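Local coordinates for glucose-6-phosphate isomerase like protein (Thermus thermophilus, PDB 1WIW) that probably interconverts phosphorylated sugars, as a glucose-6-phosphate or mannose-6-phosphate isomerase of the PGI/PMI family built on SIS domains, at residues 20-31 and 109-120. Residues are numbered along the deposited sequence; the frame is centred on the assembly and turned at random.
Sequences ELRDLVGTGPVP and LAPYRYLRFLLL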
loop_
_atom_site.group_PDB
_atom_site.type_symbol
_atom_site.label_atom_id
_atom_site.label_comp_id
_atom_site.label_asym_id
_atom_site.label_seq_id
_atom_site.Cartn_x
_atom_site.Cartn_y
_atom_site.Cartn_z
ATOM N N GLU B 20 -21.910 3.812 -17.487
ATOM C CA GLU B 20 -21.510 2.603 -16.771
ATOM C C GLU B 20 -21.537 2.847 -15.259
ATOM O O GLU B 20 -21.968 1.988 -14.486
ATOM C CB GLU B 20 -20.110 2.149 -17.210
ATOM C CG GLU B 20 -19.688 0.818 -16.609
ATOM C CD GLU B 20 -18.359 0.296 -17.153
ATOM O OE1 GLU B 20 -17.905 -0.772 -16.680
ATOM O OE2 GLU B 20 -17.776 0.943 -18.055
ATOM N N LEU B 21 -21.074 4.020 -14.842
ATOM C CA LEU B 21 -21.076 4.376 -13.426
ATOM C C LEU B 21 -22.513 4.369 -12.926
ATOM O O LEU B 21 -22.811 3.834 -11.854
ATOM C CB LEU B 21 -20.474 5.775 -13.228
ATOM C CG LEU B 21 -18.945 5.897 -13.219
ATOM C CD1 LEU B 21 -18.531 7.358 -13.400
ATOM C CD2 LEU B 21 -18.401 5.338 -11.904
ATOM N N ARG B 22 -23.405 4.966 -13.712
ATOM C CA ARG B 22 -24.812 5.038 -13.342
ATOM C C ARG B 22 -25.499 3.683 -13.208
ATOM O O ARG B 22 -26.278 3.467 -12.281
ATOM C CB ARG B 22 -25.597 5.871 -14.357
ATOM C CG ARG B 22 -27.059 6.048 -13.963
ATOM C CD ARG B 22 -27.847 6.841 -14.990
ATOM N NE ARG B 22 -29.141 7.263 -14.458
ATOM C CZ ARG B 22 -30.105 6.430 -14.075
ATOM N NH1 ARG B 22 -31.249 6.910 -13.599
ATOM N NH2 ARG B 22 -29.932 5.119 -14.171
ATOM N N ASP B 23 -25.212 2.773 -14.134
ATOM C CA ASP B 23 -25.849 1.453 -14.132
ATOM C C ASP B 23 -25.079 0.333 -13.432
ATOM O O ASP B 23 -25.470 -0.830 -13.521
ATOM C CB ASP B 23 -26.132 1.015 -15.577
ATOM C CG ASP B 23 -27.155 1.899 -16.276
ATOM O OD1 ASP B 23 -27.773 2.758 -15.608
ATOM O OD2 ASP B 23 -27.347 1.720 -17.497
ATOM N N LEU B 24 -24.008 0.673 -12.721
ATOM C CA LEU B 24 -23.185 -0.335 -12.058
ATOM C C LEU B 24 -23.903 -1.397 -11.228
ATOM O O LEU B 24 -23.645 -2.590 -11.378
ATOM C CB LEU B 24 -22.132 0.339 -11.173
ATOM C CG LEU B 24 -21.135 -0.635 -10.537
ATOM C CD1 LEU B 24 -20.371 -1.381 -11.632
ATOM C CD2 LEU B 24 -20.170 0.133 -9.635
ATOM N N VAL B 25 -24.787 -0.967 -10.343
ATOM C CA VAL B 25 -25.506 -1.894 -9.481
ATOM C C VAL B 25 -26.324 -2.903 -10.281
ATOM O O VAL B 25 -27.161 -2.528 -11.095
ATOM C CB VAL B 25 -26.436 -1.126 -8.513
ATOM C CG1 VAL B 25 -27.357 -2.099 -7.772
ATOM C CG2 VAL B 25 -25.591 -0.330 -7.519
ATOM N N GLY B 26 -26.077 -4.187 -10.041
ATOM C CA GLY B 26 -26.815 -5.210 -10.759
ATOM C C GLY B 26 -26.099 -5.743 -11.991
ATOM O O GLY B 26 -26.641 -6.594 -12.695
ATOM N N THR B 27 -24.895 -5.246 -12.270
ATOM C CA THR B 27 -24.135 -5.738 -13.419
ATOM C C THR B 27 -23.091 -6.740 -12.938
ATOM O O THR B 27 -22.683 -6.715 -11.771
ATOM C CB THR B 27 -23.410 -4.591 -14.180
ATOM O OG1 THR B 27 -22.455 -3.961 -13.320
ATOM C CG2 THR B 27 -24.413 -3.560 -14.665
ATOM N N GLY B 28 -22.662 -7.621 -13.836
ATOM C CA GLY B 28 -21.673 -8.617 -13.475
ATOM C C GLY B 28 -22.268 -10.015 -13.478
ATOM O O GLY B 28 -23.489 -10.165 -13.398
ATOM N N PRO B 29 -21.430 -11.060 -13.553
ATOM C CA PRO B 29 -21.912 -12.445 -13.562
ATOM C C PRO B 29 -22.581 -12.872 -12.265
ATOM O O PRO B 29 -22.237 -12.403 -11.179
ATOM C CB PRO B 29 -20.647 -13.245 -13.832
ATOM C CG PRO B 29 -19.614 -12.446 -13.100
ATOM C CD PRO B 29 -19.957 -11.027 -13.521
ATOM N N VAL B 30 -23.537 -13.782 -12.409
ATOM C CA VAL B 30 -24.293 -14.336 -11.298
ATOM C C VAL B 30 -23.958 -15.826 -11.254
ATOM O O VAL B 30 -23.938 -16.492 -12.292
ATOM C CB VAL B 30 -25.810 -14.162 -11.541
ATOM C CG1 VAL B 30 -26.605 -14.875 -10.467
ATOM C CG2 VAL B 30 -26.158 -12.681 -11.565
ATOM N N PRO B 31 -23.676 -16.368 -10.059
ATOM C CA PRO B 31 -23.353 -17.795 -9.987
ATOM C C PRO B 31 -24.539 -18.654 -10.410
ATOM O O PRO B 31 -25.677 -18.399 -10.014
ATOM C CB PRO B 31 -22.958 -17.991 -8.522
ATOM C CG PRO B 31 -23.734 -16.935 -7.813
ATOM C CD PRO B 31 -23.616 -15.744 -8.727
ATOM N N LEU B 109 -14.448 -0.379 -12.927
ATOM C CA LEU B 109 -15.540 -0.703 -12.009
ATOM C C LEU B 109 -15.697 -2.202 -11.739
ATOM O O LEU B 109 -16.562 -2.615 -10.964
ATOM C CB LEU B 109 -16.861 -0.143 -12.559
ATOM C CG LEU B 109 -16.800 1.320 -13.008
ATOM C CD1 LEU B 109 -18.180 1.759 -13.490
ATOM C CD2 LEU B 109 -16.320 2.203 -11.852
ATOM N N ALA B 110 -14.856 -3.018 -12.366
ATOM C CA ALA B 110 -14.948 -4.459 -12.170
ATOM C C ALA B 110 -14.887 -4.921 -10.702
ATOM O O ALA B 110 -15.456 -5.958 -10.356
ATOM C CB ALA B 110 -13.868 -5.168 -12.988
ATOM N N PRO B 111 -14.197 -4.171 -9.818
ATOM C CA PRO B 111 -14.154 -4.630 -8.425
ATOM C C PRO B 111 -15.540 -4.903 -7.849
ATOM O O PRO B 111 -15.736 -5.872 -7.115
ATOM C CB PRO B 111 -13.432 -3.493 -7.713
ATOM C CG PRO B 111 -12.419 -3.084 -8.746
ATOM C CD PRO B 111 -13.270 -3.040 -10.018
ATOM N N TYR B 112 -16.505 -4.051 -8.180
ATOM C CA TYR B 112 -17.866 -4.255 -7.697
ATOM C C TYR B 112 -18.427 -5.564 -8.234
ATOM O O TYR B 112 -19.072 -6.317 -7.505
ATOM C CB TYR B 112 -18.786 -3.104 -8.125
ATOM C CG TYR B 112 -20.273 -3.447 -8.018
ATOM C CD1 TYR B 112 -20.951 -4.038 -9.085
ATOM C CD2 TYR B 112 -20.977 -3.240 -6.828
ATOM C CE1 TYR B 112 -22.301 -4.421 -8.969
ATOM C CE2 TYR B 112 -22.321 -3.620 -6.700
ATOM C CZ TYR B 112 -22.975 -4.211 -7.775
ATOM O OH TYR B 112 -24.292 -4.602 -7.650
ATOM N N ARG B 113 -18.183 -5.835 -9.513
ATOM C CA ARG B 113 -18.695 -7.049 -10.133
ATOM C C ARG B 113 -18.053 -8.317 -9.559
ATOM O O ARG B 113 -18.730 -9.336 -9.394
ATOM C CB ARG B 113 -18.528 -6.959 -11.657
ATOM C CG ARG B 113 -19.235 -5.726 -12.238
ATOM C CD ARG B 113 -19.057 -5.566 -13.752
ATOM N NE ARG B 113 -19.673 -4.323 -14.220
ATOM C CZ ARG B 113 -19.005 -3.317 -14.775
ATOM N NH1 ARG B 113 -17.693 -3.402 -14.946
ATOM N NH2 ARG B 113 -19.646 -2.211 -15.137
ATOM N N TYR B 114 -16.763 -8.268 -9.240
ATOM C CA TYR B 114 -16.117 -9.443 -8.649
ATOM C C TYR B 114 -16.708 -9.694 -7.260
ATOM O O TYR B 114 -17.032 -10.832 -6.908
ATOM C CB TYR B 114 -14.600 -9.245 -8.505
ATOM C CG TYR B 114 -13.792 -9.473 -9.768
ATOM C CD1 TYR B 114 -13.498 -8.423 -10.635
ATOM C CD2 TYR B 114 -13.301 -10.741 -10.082
ATOM C CE1 TYR B 114 -12.729 -8.629 -11.791
ATOM C CE2 TYR B 114 -12.534 -10.962 -11.226
ATOM C CZ TYR B 114 -12.251 -9.904 -12.077
ATOM O OH TYR B 114 -11.492 -10.118 -13.208
ATOM N N LEU B 115 -16.841 -8.628 -6.471
ATOM C CA LEU B 115 -17.386 -8.745 -5.118
ATOM C C LEU B 115 -18.811 -9.287 -5.129
ATOM O O LEU B 115 -19.154 -10.170 -4.339
ATOM C CB LEU B 115 -17.364 -7.387 -4.405
ATOM C CG LEU B 115 -17.979 -7.391 -2.994
ATOM C CD1 LEU B 115 -17.212 -8.335 -2.079
ATOM C CD2 LEU B 115 -17.966 -5.993 -2.437
ATOM N N ARG B 116 -19.633 -8.751 -6.028
ATOM C CA ARG B 116 -21.020 -9.185 -6.159
ATOM C C ARG B 116 -21.074 -10.691 -6.414
ATOM O O ARG B 116 -21.878 -11.408 -5.817
ATOM C CB ARG B 116 -21.696 -8.423 -7.304
ATOM C CG ARG B 116 -23.116 -8.887 -7.651
ATOM C CD ARG B 116 -23.852 -7.796 -8.427
ATOM N NE ARG B 116 -25.177 -8.206 -8.892
ATOM C CZ ARG B 116 -25.395 -8.910 -10.000
ATOM N NH1 ARG B 116 -26.637 -9.242 -10.352
ATOM N NH2 ARG B 116 -24.371 -9.277 -10.765
ATOM N N PHE B 117 -20.203 -11.171 -7.293
ATOM C CA PHE B 117 -20.164 -12.594 -7.602
ATOM C C PHE B 117 -19.804 -13.404 -6.361
ATOM O O PHE B 117 -20.470 -14.394 -6.054
ATOM C CB PHE B 117 -19.159 -12.873 -8.723
ATOM C CG PHE B 117 -19.037 -14.332 -9.077
ATOM C CD1 PHE B 117 -18.056 -15.127 -8.488
ATOM C CD2 PHE B 117 -19.916 -14.916 -9.988
ATOM C CE1 PHE B 117 -17.949 -16.485 -8.805
ATOM C CE2 PHE B 117 -19.820 -16.272 -10.310
ATOM C CZ PHE B 117 -18.834 -17.057 -9.719
ATOM N N LEU B 118 -18.762 -12.984 -5.646
ATOM C CA LEU B 118 -18.336 -13.688 -4.434
ATOM C C LEU B 118 -19.416 -13.726 -3.359
ATOM O O LEU B 118 -19.634 -14.759 -2.730
ATOM C CB LEU B 118 -17.068 -13.061 -3.844
ATOM C CG LEU B 118 -15.746 -13.323 -4.569
ATOM C CD1 LEU B 118 -14.588 -12.743 -3.766
ATOM C CD2 LEU B 118 -15.551 -14.821 -4.743
ATOM N N LEU B 119 -20.097 -12.607 -3.141
ATOM C CA LEU B 119 -21.144 -12.581 -2.129
ATOM C C LEU B 119 -22.279 -13.531 -2.510
ATOM O O LEU B 119 -22.797 -14.257 -1.663
ATOM C CB LEU B 119 -21.681 -11.156 -1.940
ATOM C CG LEU B 119 -20.679 -10.119 -1.413
ATOM C CD1 LEU B 119 -21.393 -8.797 -1.164
ATOM C CD2 LEU B 119 -20.044 -10.621 -0.121
ATOM N N LEU B 120 -22.657 -13.531 -3.784
ATOM C CA LEU B 120 -23.726 -14.404 -4.259
ATOM C C LEU B 120 -23.291 -15.867 -4.284
ATOM O O LEU B 120 -24.123 -16.775 -4.178
ATOM C CB LEU B 120 -24.173 -13.987 -5.662
ATOM C CG LEU B 120 -24.927 -12.664 -5.793
ATOM C CD1 LEU B 120 -25.134 -12.331 -7.257
ATOM C CD2 LEU B 120 -26.263 -12.771 -5.085
HETATM O O HOH W 1 -26.230 -9.020 -13.203
HETATM O O HOH W 2 -21.354 -9.905 -10.440
#
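E20, in the last turn of helix 17-23, reaches R113 near the start of helix 110-121 in a salt bridge: its OE1 receives R113 NH2 at 2.7 Å on the anti lone pair, carboxylate and guanidinium lying nearly coplanar (24°). OE1 and R113 NH1 also share S107 OG. E20 CG lies against L109 CD1, while L109 CD2 meets L21 CD2. L24 lays CG and both methyls against the CB-to-CD1 side of Y112, while its CD1 also covers one face of the R113 guanidinium. At the type II turn 24-27, G26 N donates a nearly straight bond to Y112 OH (3.0 Å, 163°), a hydroxyl also bonded to D132 of helix 125-139. T27 OG1, turned between its own backbone N and carbonyl carbon (chi1 62°), bonds L24 O and accepts R113 NE at 2.9 Å, in the guanidinium plane. With an alanine here instead of R113, E20 would probably lose its cationic mate and T27 OG1 this donor. G28 passes so close to R113 CB that a side chain would clash, and its O takes R116 NH2 at 2.9 Å from above the carbonyl plane; G26 O and T27 N lie over one face of that guanidinium. A water joins P29 O, R113 O and R116 NH2. P29 O lies at the edge of the F117 ring, and P31 packs CD between F117 and L120 CB (3.6 Å). Within the family's N-terminal domain, R113 and R116 thus hold the helix end and chain 24-31 by a polar middle, set between apolar contacts at L21/L109 and P31/F117/L120.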